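Local coordinates for protein 4-hydroxy-3-methylbut-2-enyl diphosphate reductase (Aquifex aeolicus, PDB 3DNF) that catalyses the last step of the non-mevalonate isoprenoid pathway, reducing HMBPP to isopentenyl and dimethylallyl diphosphate at an iron-sulfur cluster, at residues I4-H9 and Q273-I278; K28-K33 and G88-D93; Q108-G113 and G132-C137; E201-L206 and R225-I230. All blocks are in the same frame, centred on the assembly; numbering follows the deposited sequence. Where two conformers were deposited one is given.

Contact 1 (I4-H9 and Q273-I278); sequences IIIAEH and QVKSRI
Lys275 lays the carbon part of its side chain beside two isoleucines of strand 3-6, and these two overlaps carry most of the contact. The lysine leaves helix 268-281 almost fully stretched, with CG opposite the backbone N (chi1 176°) and the chain turning only at its last bond. That long reach carries it past both partners in succession. Near its root, Lys275 CG comes within 4.2 Å of the Ile4 CG2 methyl, a loose touch in which the two side chains run at a slant to each other. Further out, Lys275 CD meets Ile6 CD1 at 3.7 Å, the closest approach between the segments, and here the side chains cross at roughly a right angle. Lys275 NZ also lies 4.0 Å from Ile6 CD1, so the isoleucine methyl borders both the outer methylenes and the ammonium nitrogen. Ile4 is less relaxed: its chi1 of -30° falls well away from a staggered value. No hydrogen bond joins the segments; the contact is mainly of methyl and methylene groups. Beneath it, Ile4, Lys275 and Ile278 all touch Ile260, a residue of strand 257-262. That neighbouring strand also pairs with the backbone of Ile5 and Ala7. Ile5 points the other way and packs on Leu206 of helix 195-206, so strand 3-6 has a helix against each of its two faces. Strand 3-6 is outermost in its parallel sheet, and a helix of the chain's C-terminal end here covers a strand of its N-terminal end, the layering of an open, three-layer alpha/beta/alpha sandwich.

Contact 2 (K28-K33 and G88-D93); sequences KESQGK and GLKVID
Lys90 NZ donates a hydrogen bond of 2.8 Å to the main-chain oxygen Glu29 O, and this is the strongest link across the contact. The ammonium nitrogen approaches at a C=O...N angle of 138° and stands well above the carbonyl plane, 41° out of it. The carboxylate of the same glutamate adds only a long salt bridge, with Glu29 OE1 3.9 Å from Lys90 NZ. One lysine therefore meets both the backbone and the side chain of a single residue. A water supplements them: it accepts a 2.9 Å hydrogen bond from Gln31 N and a weak one of 3.4 Å from Lys90 NZ, tying the lysine to the next part of the loop. Lys90 can reach these acceptors because its chain, extended at first, kinks at chi3 (-77°). Residues 28-33 form the connection between helix 14-26 and strand 34-36, whereas Lys90 opens strand 90-93, the outermost strand of the same parallel sheet. The contact thus lies at the N-terminal ends of these strands, joining loop to strand across the intervening strand 68-71 of an alpha/beta lobe. Glu29 CG lies between the backbone N and the carbonyl carbon, and the chain beyond it extends toward the strand. There Glu29 OE2 comes within 3.5 Å of the Ile92 CD1 methyl, the two side chains approaching from opposite directions. Ser30 OG only brushes the lysine, 4.4 Å from Lys90 CD; its polar partners are Thr68 OG1 and Ser26 O. Lys90 and Ile92 also rest against Thr68, while their backbones pair with strand 68-71.

Contact 3 (Q108-G113 and G132-C137); sequences QLTREG and GYLRAC
Thr110 turns its hydroxyl toward Leu134, while its methyl meets Cys137 O. The hydroxyl OG1 lies opposite the carbonyl carbon, beside the backbone N (chi1 -66°), while the methyl CG2 sits beside the carbonyl carbon. At a slant to this, Leu134 brings one branch alongside, and its CD1 comes within 3.4 Å of Thr110 OG1. That oxygen is nevertheless provided for within its own helix, where it bonds to Val106 O, so the leucine methyl packs against an oxygen that already has a polar partner. The other branch reaches the helix end: Thr110 CG2 lies 3.5 Å from Cys137 O. Cys137 SG lies near both branches and 3.9 Å from Thr110 CB, but the cysteine was modelled in two conformers and the sulfur contact is less certain. A disulfide joins Cys137 to Cys107, so a covalent link lies next to this packing. On another side of the first helix, Gln108 NE2 donates to Glu112 OE2 at 2.9 Å, nearly straight at 170°; the acceptor lies in the amide plane, whereas the carboxylate is met from above its own plane. Glu112 OE1 has a second partner in Lys187, which probably steadies that carboxylate. The contact thus joins the C-terminal ends of helices 97-111 and 125-136, with Leu109 and Leu134 both resting on Val116 of strand 115-119, the strand that links the two helices.

Contact 4 (E201-L206 and R225-I230); sequences ESVKKL and RRLYYI
Val203 makes the more deeply buried part of this contact, wedged toward Leu227 and Ile230 of the neighbouring helix. Its CG2 methyl meets Leu227 CD2 at 3.6 Å, the side chains slanting past each other, and this is the secure part of the close packing. Val203 CG1 is about 3.8 Å from Ile230 CG2, though that methyl is placed too near its own helix backbone in the model, so the position of Ile230 as a whole is less sure. Toward the surface, Lys204 runs across Ile230 at about a right angle. Lys204 CG lies 3.3 Å from Ile230 CD1, a short spacing to be read with the same caution. Bends at chi2 (-139°) and chi4 fold the lysine over this methyl. The outer side is polar: Lys204 NZ, still near Ile230 CD1, turns back along its own helix to form a salt bridge of 3.2 Å with Glu201 OE2, a weak hydrogen bond within one turn. The apolar stem of the lysine thus covers the isoleucine while its charge stays with partly exposed Glu201. Segments 201-206 and 225-230 run 26° apart, their axes 9.8 Å from each other at closest. Leu227 also touches Arg199 and Gln200, and its side chain is about 6 Å from that of Asn223, predicted to bind the substrate and product diphosphates. Helix 195-206 lies against Ala7 next to strand 3-6, while helix 222-234 forms the beta-alpha-beta crossover between strands 212-216 and 238-241.

Overall arrangement
The four contacts are spread over three lobes, each built on its own four-stranded parallel sheet. Contacts 1 and 4 share one lobe: their centres are 15 Å apart and they touch, with strand 3-6 between the helices of the two contacts. Contact 2 belongs to a second lobe and contact 3 to a third, their centres 30 Å apart, although strand 90-93 leads into helix 97-111. Along the chain, contacts 2, 3 and 4 follow in series between the segments of contact 1, so the first lobe combines strand 3-6 with the C-terminal third. Cys13, Cys96 and Cys193 follow strands 3-6, 90-93 and 185-189; each lobe thus brings one cysteine to the iron-sulfur cluster.

Contact 1 (I4-H9 and Q273-I278)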
loop_
_atom_site.group_PDB
_atom_site.type_symbol
_atom_site.label_atom_id
_atom_site.label_comp_id
_atom_site.label_asym_id
_atom_site.label_seq_id
_atom_site.Cartn_x
_atom_site.Cartn_y
_atom_site.Cartn_z
ATOM N N ILE B 4 -19.689 36.233 -14.688
ATOM C CA ILE B 4 -18.354 35.765 -14.290
ATOM C C ILE B 4 -18.477 34.835 -13.098
ATOM O O ILE B 4 -19.026 35.219 -12.069
ATOM C CB ILE B 4 -17.415 36.931 -13.876
ATOM C CG1 ILE B 4 -17.753 38.231 -14.622
ATOM C CG2 ILE B 4 -15.948 36.525 -14.038
ATOM C CD1 ILE B 4 -18.871 39.054 -13.967
ATOM N N ILE B 5 -17.968 33.618 -13.228
ATOM C CA ILE B 5 -17.969 32.703 -12.098
ATOM C C ILE B 5 -16.547 32.324 -11.690
ATOM O O ILE B 5 -15.780 31.763 -12.473
ATOM C CB ILE B 5 -18.873 31.460 -12.325
ATOM C CG1 ILE B 5 -18.840 30.531 -11.105
ATOM C CG2 ILE B 5 -18.487 30.734 -13.610
ATOM C CD1 ILE B 5 -20.034 29.607 -10.968
ATOM N N ILE B 6 -16.207 32.668 -10.457
ATOM C CA ILE B 6 -14.939 32.252 -9.867
ATOM C C ILE B 6 -15.130 30.837 -9.335
ATOM O O ILE B 6 -16.016 30.590 -8.514
ATOM C CB ILE B 6 -14.463 33.224 -8.752
ATOM C CG1 ILE B 6 -14.251 34.623 -9.336
ATOM C CG2 ILE B 6 -13.169 32.711 -8.093
ATOM C CD1 ILE B 6 -14.142 35.719 -8.305
ATOM N N ALA B 7 -14.317 29.912 -9.841
ATOM C CA ALA B 7 -14.382 28.506 -9.449
ATOM C C ALA B 7 -14.166 28.344 -7.948
ATOM O O ALA B 7 -13.353 29.049 -7.339
ATOM C CB ALA B 7 -13.351 27.682 -10.226
ATOM N N GLU B 8 -14.912 27.415 -7.362
ATOM C CA GLU B 8 -14.711 27.073 -5.973
ATOM C C GLU B 8 -13.279 26.567 -5.755
ATOM O O GLU B 8 -12.744 25.814 -6.580
ATOM C CB GLU B 8 -15.720 26.027 -5.538
ATOM C CG GLU B 8 -16.020 26.097 -4.065
ATOM C CD GLU B 8 -16.772 24.879 -3.563
ATOM O OE1 GLU B 8 -17.339 24.143 -4.400
ATOM O OE2 GLU B 8 -16.786 24.658 -2.326
ATOM N N HIS B 9 -12.657 27.012 -4.663
ATOM C CA HIS B 9 -11.267 26.645 -4.315
ATOM C C HIS B 9 -10.169 27.339 -5.148
ATOM O O HIS B 9 -8.988 27.008 -4.976
ATOM C CB HIS B 9 -11.043 25.120 -4.315
ATOM C CG HIS B 9 -12.102 24.356 -3.590
ATOM N ND1 HIS B 9 -12.304 24.475 -2.230
ATOM C CD2 HIS B 9 -13.036 23.483 -4.036
ATOM C CE1 HIS B 9 -13.321 23.708 -1.875
ATOM N NE2 HIS B 9 -13.774 23.090 -2.949
ATOM N N GLN B 273 -8.878 41.534 -9.256
ATOM C CA GLN B 273 -8.304 42.398 -10.285
ATOM C C GLN B 273 -8.646 41.867 -11.671
ATOM O O GLN B 273 -9.020 42.629 -12.560
ATOM C CB GLN B 273 -6.788 42.497 -10.135
ATOM C CG GLN B 273 -6.327 43.441 -9.039
ATOM C CD GLN B 273 -4.866 43.826 -9.159
ATOM O OE1 GLN B 273 -4.432 44.802 -8.553
ATOM N NE2 GLN B 273 -4.096 43.059 -9.932
ATOM N N VAL B 274 -8.516 40.552 -11.834
ATOM C CA VAL B 274 -8.850 39.876 -13.081
ATOM C C VAL B 274 -10.361 39.944 -13.385
ATOM O O VAL B 274 -10.761 40.302 -14.501
ATOM C CB VAL B 274 -8.317 38.421 -13.080
ATOM C CG1 VAL B 274 -8.886 37.610 -14.264
ATOM C CG2 VAL B 274 -6.793 38.435 -13.110
ATOM N N LYS B 275 -11.179 39.631 -12.379
ATOM C CA LYS B 275 -12.634 39.663 -12.501
ATOM C C LYS B 275 -13.149 41.029 -12.951
ATOM O O LYS B 275 -13.956 41.110 -13.875
ATOM C CB LYS B 275 -13.305 39.242 -11.185
ATOM C CG LYS B 275 -14.830 39.340 -11.178
ATOM C CD LYS B 275 -15.392 38.823 -9.871
ATOM C CE LYS B 275 -16.890 38.976 -9.841
ATOM N NZ LYS B 275 -17.490 37.813 -9.141
ATOM N N SER B 276 -12.694 42.101 -12.309
ATOM C CA SER B 276 -13.228 43.417 -12.662
ATOM C C SER B 276 -12.618 44.013 -13.935
ATOM O O SER B 276 -13.179 44.947 -14.511
ATOM C CB SER B 276 -13.188 44.395 -11.483
ATOM O OG SER B 276 -11.992 44.283 -10.754
ATOM N N ARG B 277 -11.486 43.469 -14.379
ATOM C CA ARG B 277 -10.948 43.829 -15.698
ATOM C C ARG B 277 -11.772 43.141 -16.784
ATOM O O ARG B 277 -12.040 43.735 -17.832
ATOM C CB ARG B 277 -9.435 43.531 -15.801
ATOM C CG ARG B 277 -8.794 43.574 -17.213
ATOM C CD ARG B 277 -9.394 44.600 -18.185
ATOM N NE ARG B 277 -8.635 45.840 -18.299
ATOM C CZ ARG B 277 -8.651 46.633 -19.367
ATOM N NH1 ARG B 277 -9.386 46.321 -20.431
ATOM N NH2 ARG B 277 -7.925 47.743 -19.374
ATOM N N ILE B 278 -12.192 41.902 -16.527
ATOM C CA ILE B 278 -13.105 41.192 -17.439
ATOM C C ILE B 278 -14.443 41.931 -17.550
ATOM O O ILE B 278 -14.983 42.082 -18.650
ATOM C CB ILE B 278 -13.288 39.702 -17.037
ATOM C CG1 ILE B 278 -11.985 38.930 -17.286
ATOM C CG2 ILE B 278 -14.437 39.058 -17.804
ATOM C CD1 ILE B 278 -11.930 37.557 -16.655
#

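Contact 2 (K28-K33 and G88-D93)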
loop_
_atom_site.group_PDB
_atom_site.type_symbol
_atom_site.label_atom_id
_atom_site.label_comp_id
_atom_site.label_asym_id
_atom_site.label_seq_id
_atom_site.Cartn_x
_atom_site.Cartn_y
_atom_site.Cartn_z
ATOM N N LYS B 28 -1.444 43.936 15.206
ATOM C CA LYS B 28 -2.243 44.553 16.248
ATOM C C LYS B 28 -1.799 44.177 17.649
ATOM O O LYS B 28 -2.337 44.686 18.618
ATOM C CB LYS B 28 -3.734 44.239 16.059
ATOM C CG LYS B 28 -4.380 45.030 14.917
ATOM C CD LYS B 28 -5.729 44.472 14.494
ATOM C CE LYS B 28 -6.398 45.410 13.486
ATOM N NZ LYS B 28 -7.587 44.725 12.900
ATOM N N GLU B 29 -0.818 43.291 17.767
ATOM C CA GLU B 29 -0.320 42.847 19.087
ATOM C C GLU B 29 1.206 42.949 19.164
ATOM O O GLU B 29 1.811 42.619 20.191
ATOM C CB GLU B 29 -0.749 41.385 19.371
ATOM C CG GLU B 29 -0.243 40.397 18.301
ATOM C CD GLU B 29 -0.541 38.889 18.560
ATOM O OE1 GLU B 29 -0.283 38.402 19.690
ATOM O OE2 GLU B 29 -0.975 38.185 17.584
ATOM N N SER B 30 1.840 43.399 18.084
ATOM C CA SER B 30 3.286 43.455 18.018
ATOM C C SER B 30 3.901 44.817 18.318
ATOM O O SER B 30 3.788 45.774 17.528
ATOM C CB SER B 30 3.753 42.968 16.636
ATOM O OG SER B 30 3.437 41.581 16.502
ATOM N N GLN B 31 4.603 44.901 19.446
ATOM C CA GLN B 31 5.332 46.109 19.775
ATOM C C GLN B 31 6.579 46.306 18.930
ATOM O O GLN B 31 7.031 47.432 18.721
ATOM C CB GLN B 31 5.701 46.113 21.252
ATOM C CG GLN B 31 6.202 47.454 21.724
ATOM C CD GLN B 31 6.209 47.571 23.231
ATOM O OE1 GLN B 31 5.308 48.172 23.824
ATOM N NE2 GLN B 31 7.230 46.999 23.864
ATOM N N GLY B 32 7.138 45.195 18.434
ATOM C CA GLY B 32 8.370 45.225 17.664
ATOM C C GLY B 32 8.075 45.052 16.199
ATOM O O GLY B 32 6.893 45.103 15.787
ATOM N N LYS B 33 9.118 44.808 15.407
ATOM C CA LYS B 33 8.932 44.656 13.964
ATOM C C LYS B 33 8.397 43.242 13.650
ATOM O O LYS B 33 8.865 42.270 14.260
ATOM C CB LYS B 33 10.250 44.892 13.261
ATOM C CG LYS B 33 10.215 44.770 11.744
ATOM C CD LYS B 33 11.361 45.554 11.133
ATOM C CE LYS B 33 11.478 45.282 9.635
ATOM N NZ LYS B 33 12.386 46.247 8.970
ATOM N N GLY B 88 13.968 35.574 22.539
ATOM C CA GLY B 88 13.088 36.605 23.094
ATOM C C GLY B 88 12.168 37.162 22.033
ATOM O O GLY B 88 11.729 38.311 22.113
ATOM N N LEU B 89 11.857 36.346 21.032
ATOM C CA LEU B 89 10.975 36.758 19.977
ATOM C C LEU B 89 9.539 36.354 20.304
ATOM O O LEU B 89 9.321 35.300 20.923
ATOM C CB LEU B 89 11.436 36.104 18.673
ATOM C CG LEU B 89 12.856 36.373 18.176
ATOM C CD1 LEU B 89 13.209 35.396 17.035
ATOM C CD2 LEU B 89 12.976 37.817 17.728
ATOM N N LYS B 90 8.561 37.181 19.909
ATOM C CA LYS B 90 7.178 36.730 19.902
ATOM C C LYS B 90 6.937 35.830 18.685
ATOM O O LYS B 90 6.995 36.300 17.538
ATOM C CB LYS B 90 6.213 37.929 19.894
ATOM C CG LYS B 90 4.750 37.540 19.737
ATOM C CD LYS B 90 3.818 38.769 19.800
ATOM C CE LYS B 90 3.669 39.203 21.271
ATOM N NZ LYS B 90 2.668 40.302 21.430
ATOM N N VAL B 91 6.691 34.550 18.954
ATOM C CA VAL B 91 6.630 33.531 17.913
ATOM C C VAL B 91 5.170 33.231 17.672
ATOM O O VAL B 91 4.444 32.772 18.583
ATOM C CB VAL B 91 7.426 32.249 18.279
ATOM C CG1 VAL B 91 7.235 31.201 17.141
ATOM C CG2 VAL B 91 8.926 32.598 18.490
ATOM N N ILE B 92 4.729 33.532 16.456
ATOM C CA ILE B 92 3.393 33.166 15.992
ATOM C C ILE B 92 3.469 31.913 15.123
ATOM O O ILE B 92 4.088 31.918 14.058
ATOM C CB ILE B 92 2.749 34.290 15.166
ATOM C CG1 ILE B 92 2.950 35.682 15.825
ATOM C CG2 ILE B 92 1.272 33.962 14.812
ATOM C CD1 ILE B 92 1.826 36.236 16.619
ATOM N N ASP B 93 2.792 30.866 15.565
ATOM C CA ASP B 93 2.880 29.604 14.844
ATOM C C ASP B 93 1.753 29.532 13.834
ATOM O O ASP B 93 0.633 29.207 14.212
ATOM C CB ASP B 93 2.805 28.396 15.767
ATOM C CG ASP B 93 3.052 27.082 15.023
ATOM O OD1 ASP B 93 3.400 27.148 13.821
ATOM O OD2 ASP B 93 3.014 26.018 15.671
HETATM O O HOH W 1 5.040 42.680 21.262
#

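Contact 3 (Q108-G113 and G132-C137)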
loop_
_atom_site.group_PDB
_atom_site.type_symbol
_atom_site.label_atom_id
_atom_site.label_comp_id
_atom_site.label_asym_id
_atom_site.label_seq_id
_atom_site.Cartn_x
_atom_site.Cartn_y
_atom_site.Cartn_z
ATOM N N GLN B 108 2.807 9.474 16.947
ATOM C CA GLN B 108 1.890 8.384 17.232
ATOM C C GLN B 108 2.460 7.066 16.735
ATOM O O GLN B 108 2.487 6.106 17.503
ATOM C CB GLN B 108 0.514 8.659 16.639
ATOM C CG GLN B 108 -0.474 7.521 16.888
ATOM C CD GLN B 108 -1.652 7.589 15.946
ATOM O OE1 GLN B 108 -1.939 8.638 15.367
ATOM N NE2 GLN B 108 -2.333 6.475 15.781
ATOM N N LEU B 109 2.930 7.027 15.471
ATOM C CA LEU B 109 3.501 5.829 14.910
ATOM C C LEU B 109 4.735 5.357 15.701
ATOM O O LEU B 109 4.929 4.145 15.908
ATOM C CB LEU B 109 3.832 6.046 13.419
ATOM C CG LEU B 109 2.628 6.122 12.437
ATOM C CD1 LEU B 109 3.147 6.532 11.048
ATOM C CD2 LEU B 109 1.854 4.801 12.331
ATOM N N THR B 110 5.542 6.304 16.153
ATOM C CA THR B 110 6.709 5.989 16.995
ATOM C C THR B 110 6.286 5.330 18.335
ATOM O O THR B 110 6.828 4.281 18.730
ATOM C CB THR B 110 7.526 7.288 17.225
ATOM O OG1 THR B 110 8.081 7.715 15.963
ATOM C CG2 THR B 110 8.634 7.060 18.280
ATOM N N ARG B 111 5.313 5.933 19.016
ATOM C CA ARG B 111 4.748 5.361 20.246
ATOM C C ARG B 111 4.225 3.934 20.048
ATOM O O ARG B 111 4.337 3.091 20.932
ATOM C CB ARG B 111 3.649 6.249 20.824
ATOM C CG ARG B 111 4.155 7.625 21.288
ATOM C CD ARG B 111 3.089 8.356 22.137
ATOM N NE ARG B 111 1.882 8.691 21.372
ATOM C CZ ARG B 111 1.686 9.821 20.677
ATOM N NH1 ARG B 111 2.606 10.779 20.613
ATOM N NH2 ARG B 111 0.542 10.002 20.040
ATOM N N GLU B 112 3.724 3.653 18.848
ATOM C CA GLU B 112 3.169 2.357 18.509
ATOM C C GLU B 112 4.242 1.377 18.011
ATOM O O GLU B 112 3.917 0.253 17.719
ATOM C CB GLU B 112 2.025 2.532 17.491
ATOM C CG GLU B 112 0.828 3.368 18.062
ATOM C CD GLU B 112 -0.269 3.682 17.030
ATOM O OE1 GLU B 112 -0.062 3.407 15.834
ATOM O OE2 GLU B 112 -1.343 4.223 17.406
ATOM N N GLY B 113 5.494 1.822 17.932
ATOM C CA GLY B 113 6.620 0.913 17.703
ATOM C C GLY B 113 6.957 0.769 16.220
ATOM O O GLY B 113 7.636 -0.188 15.827
ATOM N N GLY B 132 12.125 16.687 12.151
ATOM C CA GLY B 132 12.456 17.255 13.459
ATOM C C GLY B 132 11.509 16.769 14.553
ATOM O O GLY B 132 11.929 16.511 15.685
ATOM N N TYR B 133 10.230 16.625 14.219
ATOM C CA TYR B 133 9.266 16.046 15.165
ATOM C C TYR B 133 9.546 14.552 15.433
ATOM O O TYR B 133 9.431 14.083 16.574
ATOM C CB TYR B 133 7.837 16.303 14.668
ATOM C CG TYR B 133 7.452 17.679 15.095
ATOM C CD1 TYR B 133 7.709 18.786 14.288
ATOM C CD2 TYR B 133 6.929 17.878 16.378
ATOM C CE1 TYR B 133 7.393 20.087 14.718
ATOM C CE2 TYR B 133 6.611 19.171 16.838
ATOM C CZ TYR B 133 6.857 20.264 16.010
ATOM O OH TYR B 133 6.526 21.540 16.446
ATOM N N LEU B 134 9.902 13.830 14.373
ATOM C CA LEU B 134 10.189 12.411 14.492
ATOM C C LEU B 134 11.389 12.252 15.421
ATOM O O LEU B 134 11.388 11.412 16.337
ATOM C CB LEU B 134 10.530 11.803 13.121
ATOM C CG LEU B 134 10.865 10.293 13.091
ATOM C CD1 LEU B 134 9.667 9.419 13.524
ATOM C CD2 LEU B 134 11.382 9.892 11.725
ATOM N N ARG B 135 12.406 13.092 15.217
ATOM C CA ARG B 135 13.596 13.036 16.055
ATOM C C ARG B 135 13.250 13.394 17.518
ATOM O O ARG B 135 13.717 12.719 18.448
ATOM C CB ARG B 135 14.686 13.956 15.480
ATOM C CG ARG B 135 15.887 14.228 16.423
ATOM C CD ARG B 135 17.003 15.034 15.746
ATOM N NE ARG B 135 16.497 16.283 15.187
ATOM C CZ ARG B 135 16.368 16.558 13.884
ATOM N NH1 ARG B 135 16.766 15.666 12.965
ATOM N NH2 ARG B 135 15.871 17.743 13.504
ATOM N N ALA B 136 12.401 14.410 17.684
ATOM C CA ALA B 136 12.008 14.885 19.026
ATOM C C ALA B 136 11.288 13.831 19.867
ATOM O O ALA B 136 11.418 13.781 21.092
ATOM C CB ALA B 136 11.156 16.150 18.902
ATOM N N CYS B 137 10.521 12.988 19.203
ATOM C CA CYS B 137 9.784 11.960 19.925
ATOM C C CYS B 137 10.527 10.634 19.942
ATOM O O CYS B 137 9.960 9.583 20.256
ATOM C CB CYS B 137 8.386 11.796 19.363
ATOM S SG CYS B 137 8.407 11.041 17.765
#

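Contact 4 (E201-L206 and R225-I230)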
loop_
_atom_site.group_PDB
_atom_site.type_symbol
_atom_site.label_atom_id
_atom_site.label_comp_id
_atom_site.label_asym_id
_atom_site.label_seq_id
_atom_site.Cartn_x
_atom_site.Cartn_y
_atom_site.Cartn_z
ATOM N N GLU B 201 -10.650 19.561 -9.492
ATOM C CA GLU B 201 -11.993 19.039 -9.806
ATOM C C GLU B 201 -13.030 20.142 -10.008
ATOM O O GLU B 201 -13.977 19.982 -10.786
ATOM C CB GLU B 201 -12.473 18.066 -8.723
ATOM C CG GLU B 201 -11.578 16.830 -8.509
ATOM C CD GLU B 201 -11.230 16.081 -9.798
ATOM O OE1 GLU B 201 -12.099 15.940 -10.684
ATOM O OE2 GLU B 201 -10.076 15.619 -9.915
ATOM N N SER B 202 -12.853 21.248 -9.295
ATOM C CA SER B 202 -13.684 22.430 -9.465
ATOM C C SER B 202 -13.487 23.061 -10.845
ATOM O O SER B 202 -14.444 23.552 -11.442
ATOM C CB SER B 202 -13.389 23.444 -8.355
ATOM O OG SER B 202 -14.203 24.602 -8.483
ATOM N N VAL B 203 -12.248 23.041 -11.343
ATOM C CA VAL B 203 -11.936 23.464 -12.720
ATOM C C VAL B 203 -12.515 22.480 -13.737
ATOM O O VAL B 203 -13.086 22.893 -14.752
ATOM C CB VAL B 203 -10.412 23.652 -12.917
ATOM C CG1 VAL B 203 -10.035 23.660 -14.393
ATOM C CG2 VAL B 203 -9.967 24.937 -12.246
ATOM N N LYS B 204 -12.387 21.184 -13.448
ATOM C CA LYS B 204 -12.991 20.132 -14.278
ATOM C C LYS B 204 -14.490 20.338 -14.495
ATOM O O LYS B 204 -14.979 20.185 -15.614
ATOM C CB LYS B 204 -12.754 18.741 -13.685
ATOM C CG LYS B 204 -11.382 18.156 -13.952
ATOM C CD LYS B 204 -11.472 16.666 -14.277
ATOM C CE LYS B 204 -10.096 16.003 -14.338
ATOM N NZ LYS B 204 -9.455 15.918 -12.997
ATOM N N LYS B 205 -15.205 20.676 -13.425
ATOM C CA LYS B 205 -16.647 20.879 -13.498
ATOM C C LYS B 205 -17.015 22.201 -14.183
ATOM O O LYS B 205 -18.004 22.267 -14.923
ATOM C CB LYS B 205 -17.284 20.804 -12.109
ATOM C CG LYS B 205 -17.268 19.411 -11.476
ATOM C CD LYS B 205 -18.172 19.319 -10.232
ATOM C CE LYS B 205 -17.784 20.313 -9.113
ATOM N NZ LYS B 205 -16.541 19.975 -8.341
ATOM N N LEU B 206 -16.223 23.244 -13.949
ATOM C CA LEU B 206 -16.537 24.555 -14.505
ATOM C C LEU B 206 -16.161 24.688 -15.987
ATOM O O LEU B 206 -16.914 25.286 -16.772
ATOM C CB LEU B 206 -15.919 25.682 -13.665
ATOM C CG LEU B 206 -16.445 27.106 -13.917
ATOM C CD1 LEU B 206 -17.967 27.199 -13.776
ATOM C CD2 LEU B 206 -15.763 28.138 -13.018
ATOM N N ARG B 225 0.129 25.456 -13.702
ATOM C CA ARG B 225 0.255 24.925 -15.064
ATOM C C ARG B 225 -0.617 23.688 -15.286
ATOM O O ARG B 225 -1.061 23.428 -16.410
ATOM C CB ARG B 225 1.722 24.625 -15.406
ATOM C CG ARG B 225 2.518 25.861 -15.817
ATOM C CD ARG B 225 3.930 25.521 -16.318
ATOM N NE ARG B 225 4.893 25.609 -15.223
ATOM C CZ ARG B 225 5.554 24.581 -14.704
ATOM N NH1 ARG B 225 5.394 23.357 -15.194
ATOM N NH2 ARG B 225 6.393 24.789 -13.699
ATOM N N ARG B 226 -0.858 22.930 -14.217
ATOM C CA ARG B 226 -1.688 21.736 -14.301
ATOM C C ARG B 226 -3.138 22.155 -14.420
ATOM O O ARG B 226 -3.886 21.561 -15.192
ATOM C CB ARG B 226 -1.485 20.837 -13.088
ATOM C CG ARG B 226 -1.567 19.348 -13.390
ATOM C CD ARG B 226 -0.647 18.609 -12.417
ATOM N NE ARG B 226 -0.805 17.156 -12.445
ATOM C CZ ARG B 226 -0.321 16.335 -11.514
ATOM N NH1 ARG B 226 0.350 16.824 -10.476
ATOM N NH2 ARG B 226 -0.508 15.023 -11.614
ATOM N N LEU B 227 -3.517 23.189 -13.662
ATOM C CA LEU B 227 -4.843 23.806 -13.772
ATOM C C LEU B 227 -5.108 24.290 -15.192
ATOM O O LEU B 227 -6.201 24.071 -15.732
ATOM C CB LEU B 227 -5.007 24.969 -12.786
ATOM C CG LEU B 227 -5.453 24.721 -11.349
ATOM C CD1 LEU B 227 -5.749 26.075 -10.679
ATOM C CD2 LEU B 227 -6.657 23.785 -11.261
ATOM N N TYR B 228 -4.113 24.927 -15.811
ATOM C CA TYR B 228 -4.234 25.303 -17.225
ATOM C C TYR B 228 -4.477 24.103 -18.153
ATOM O O TYR B 228 -5.455 24.099 -18.896
ATOM C CB TYR B 228 -3.043 26.139 -17.715
ATOM C CG TYR B 228 -3.035 26.336 -19.225
ATOM C CD1 TYR B 228 -3.959 27.187 -19.840
ATOM C CD2 TYR B 228 -2.113 25.664 -20.035
ATOM C CE1 TYR B 228 -3.962 27.364 -21.225
ATOM C CE2 TYR B 228 -2.114 25.837 -21.407
ATOM C CZ TYR B 228 -3.038 26.688 -21.985
ATOM O OH TYR B 228 -3.047 26.869 -23.337
ATOM N N TYR B 229 -3.612 23.089 -18.086
ATOM C CA TYR B 229 -3.713 21.922 -18.981
ATOM C C TYR B 229 -5.035 21.182 -18.837
ATOM O O TYR B 229 -5.679 20.853 -19.833
ATOM C CB TYR B 229 -2.571 20.938 -18.739
ATOM C CG TYR B 229 -1.215 21.429 -19.171
ATOM C CD1 TYR B 229 -0.181 21.544 -18.248
ATOM C CD2 TYR B 229 -0.958 21.765 -20.507
ATOM C CE1 TYR B 229 1.067 21.989 -18.620
ATOM C CE2 TYR B 229 0.296 22.210 -20.897
ATOM C CZ TYR B 229 1.303 22.322 -19.940
ATOM O OH TYR B 229 2.558 22.754 -20.292
ATOM N N ILE B 230 -5.429 20.929 -17.587
ATOM C CA ILE B 230 -6.696 20.261 -17.274
ATOM C C ILE B 230 -7.884 20.992 -17.917
ATOM O O ILE B 230 -8.778 20.359 -18.484
ATOM C CB ILE B 230 -6.871 20.081 -15.728
ATOM C CG1 ILE B 230 -8.073 19.208 -15.376
ATOM C CG2 ILE B 230 -6.992 21.405 -15.010
ATOM C CD1 ILE B 230 -8.224 19.004 -13.864
#